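Local atomic coordinates of beta-galactosidase/beta-glucuronidase (PDB entry 6MVF), a protein that binds flavin mononucleotide and is a glycoside hydrolase family 2 enzyme, described as a beta-glucuronidase of a human gut bacterium. Residues 242-247 and 252-257. Numbering follows the deposited sequence.
Sequences DAELWS and NLYTVV
The phenol of Y254 reaches the backbone of 242-247 end on: its OH accepts the amide hydrogen of E244 in a nearly straight bond (E244 N to Y254 OH 2.7 Å, 174° at the hydrogen). That nitrogen lies in the plane of the ring, at its edge. CG of Y254 stands anti to its own carbonyl carbon (chi1 -66°), which carries the ring back toward the loop and brings OH to E244. Two residues earlier, N252 makes the reverse exchange: N252 ND2 donates to L245 O at 2.8 Å, the acceptor lying nearly in the plane of the N252 amide. N252 OD1 and E244 OE1 are 3.5 Å apart, two acceptors that do not bond, their amide and carboxylate planes 56° apart; E244 OE2 makes a weak bond with Y220. A water bridges E244 O and N252 O, donating to both. N252 O also lies at the edge of the W246 ring, in its plane, 3.4 Å from W246 CD1, while L253 CD2 packs obliquely near the same CD1. W246 NE1 bonds to the backbone O of D348, in helix 341-350 of the TIM barrel, joining the two domains. A phenylalanine in place of Y254 would probably leave the E244 N-H without its acceptor, the N252 amide and the water then being the remaining polar links between the segments. This is the connection between the two sheets of the immunoglobulin-like beta-sandwich of family 2 glycosidases, from strand 236-240 into strand 254-262.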
# COMPACT_ATOMS: atom_id res chain seq x y z
N ASP A 242 -14.98 1.08 -32.16
CA ASP A 242 -13.55 1.36 -32.03
C ASP A 242 -12.88 0.44 -31.02
O ASP A 242 -12.21 0.87 -30.08
CB ASP A 242 -13.34 2.83 -31.65
CG ASP A 242 -13.94 3.79 -32.66
OD1 ASP A 242 -13.71 3.59 -33.88
OD2 ASP A 242 -14.66 4.73 -32.22
N ALA A 243 -13.07 -0.86 -31.21
CA ALA A 243 -12.60 -1.83 -30.24
C ALA A 243 -11.07 -1.88 -30.20
O ALA A 243 -10.41 -1.82 -31.23
CB ALA A 243 -13.15 -3.21 -30.58
N GLU A 244 -10.52 -1.94 -29.00
CA GLU A 244 -9.10 -2.20 -28.82
C GLU A 244 -8.89 -3.71 -28.78
O GLU A 244 -9.34 -4.38 -27.85
CB GLU A 244 -8.59 -1.53 -27.55
CG GLU A 244 -8.27 -0.06 -27.76
CD GLU A 244 -7.80 0.62 -26.50
OE1 GLU A 244 -6.59 0.52 -26.16
OE2 GLU A 244 -8.65 1.25 -25.83
N LEU A 245 -8.24 -4.25 -29.81
CA LEU A 245 -8.10 -5.69 -29.89
C LEU A 245 -7.09 -6.21 -28.87
O LEU A 245 -6.20 -5.48 -28.41
CB LEU A 245 -7.69 -6.12 -31.30
CG LEU A 245 -8.60 -5.59 -32.40
CD1 LEU A 245 -8.16 -6.12 -33.75
CD2 LEU A 245 -10.03 -5.97 -32.11
N TRP A 246 -7.25 -7.49 -28.52
CA TRP A 246 -6.32 -8.23 -27.67
C TRP A 246 -5.27 -8.97 -28.52
O TRP A 246 -5.62 -9.65 -29.49
CB TRP A 246 -7.11 -9.23 -26.81
CG TRP A 246 -6.26 -9.96 -25.80
CD1 TRP A 246 -6.08 -9.62 -24.49
CD2 TRP A 246 -5.46 -11.14 -26.02
NE1 TRP A 246 -5.23 -10.51 -23.88
CE2 TRP A 246 -4.83 -11.45 -24.80
CE3 TRP A 246 -5.22 -11.95 -27.13
CZ2 TRP A 246 -3.98 -12.55 -24.66
CZ3 TRP A 246 -4.38 -13.04 -26.98
CH2 TRP A 246 -3.76 -13.32 -25.76
N SER A 247 -4.00 -8.84 -28.14
CA SER A 247 -2.95 -9.70 -28.70
C SER A 247 -1.88 -9.90 -27.63
O SER A 247 -1.92 -9.28 -26.58
CB SER A 247 -2.33 -9.11 -29.98
OG SER A 247 -1.45 -8.04 -29.68
N ASN A 252 -5.12 -5.94 -24.59
CA ASN A 252 -6.19 -5.03 -24.15
C ASN A 252 -7.40 -5.82 -23.65
O ASN A 252 -7.86 -6.76 -24.30
CB ASN A 252 -6.61 -4.11 -25.30
CG ASN A 252 -5.50 -3.17 -25.74
OD1 ASN A 252 -5.02 -2.34 -24.96
ND2 ASN A 252 -5.09 -3.28 -26.99
N LEU A 253 -7.91 -5.43 -22.49
CA LEU A 253 -9.01 -6.16 -21.87
C LEU A 253 -10.22 -5.25 -21.67
O LEU A 253 -10.08 -4.08 -21.30
CB LEU A 253 -8.57 -6.76 -20.53
CG LEU A 253 -7.53 -7.85 -20.64
CD1 LEU A 253 -6.98 -8.25 -19.29
CD2 LEU A 253 -8.13 -9.05 -21.33
N TYR A 254 -11.39 -5.80 -21.95
CA TYR A 254 -12.66 -5.22 -21.52
C TYR A 254 -13.20 -6.00 -20.32
O TYR A 254 -12.79 -7.14 -20.05
CB TYR A 254 -13.68 -5.22 -22.66
CG TYR A 254 -13.27 -4.30 -23.80
CD1 TYR A 254 -12.30 -4.69 -24.73
CD2 TYR A 254 -13.83 -3.04 -23.93
CE1 TYR A 254 -11.92 -3.83 -25.75
CE2 TYR A 254 -13.47 -2.20 -24.94
CZ TYR A 254 -12.52 -2.59 -25.85
OH TYR A 254 -12.18 -1.72 -26.84
N THR A 255 -14.12 -5.38 -19.60
CA THR A 255 -14.77 -6.00 -18.45
C THR A 255 -16.27 -6.03 -18.71
O THR A 255 -16.90 -4.98 -18.85
CB THR A 255 -14.46 -5.24 -17.16
OG1 THR A 255 -13.05 -5.23 -16.93
CG2 THR A 255 -15.15 -5.90 -15.98
N VAL A 256 -16.83 -7.23 -18.78
CA VAL A 256 -18.27 -7.39 -18.86
C VAL A 256 -18.80 -7.58 -17.44
O VAL A 256 -18.35 -8.47 -16.72
CB VAL A 256 -18.66 -8.57 -19.77
CG1 VAL A 256 -20.17 -8.70 -19.87
CG2 VAL A 256 -18.04 -8.38 -21.16
N VAL A 257 -19.73 -6.72 -17.04
CA VAL A 257 -20.34 -6.76 -15.72
C VAL A 257 -21.80 -7.14 -15.92
O VAL A 257 -22.45 -6.64 -16.84
CB VAL A 257 -20.20 -5.40 -15.01
CG1 VAL A 257 -20.93 -5.42 -13.66
CG2 VAL A 257 -18.71 -5.03 -14.87
O HOH W 1 -9.60 -6.63 -26.30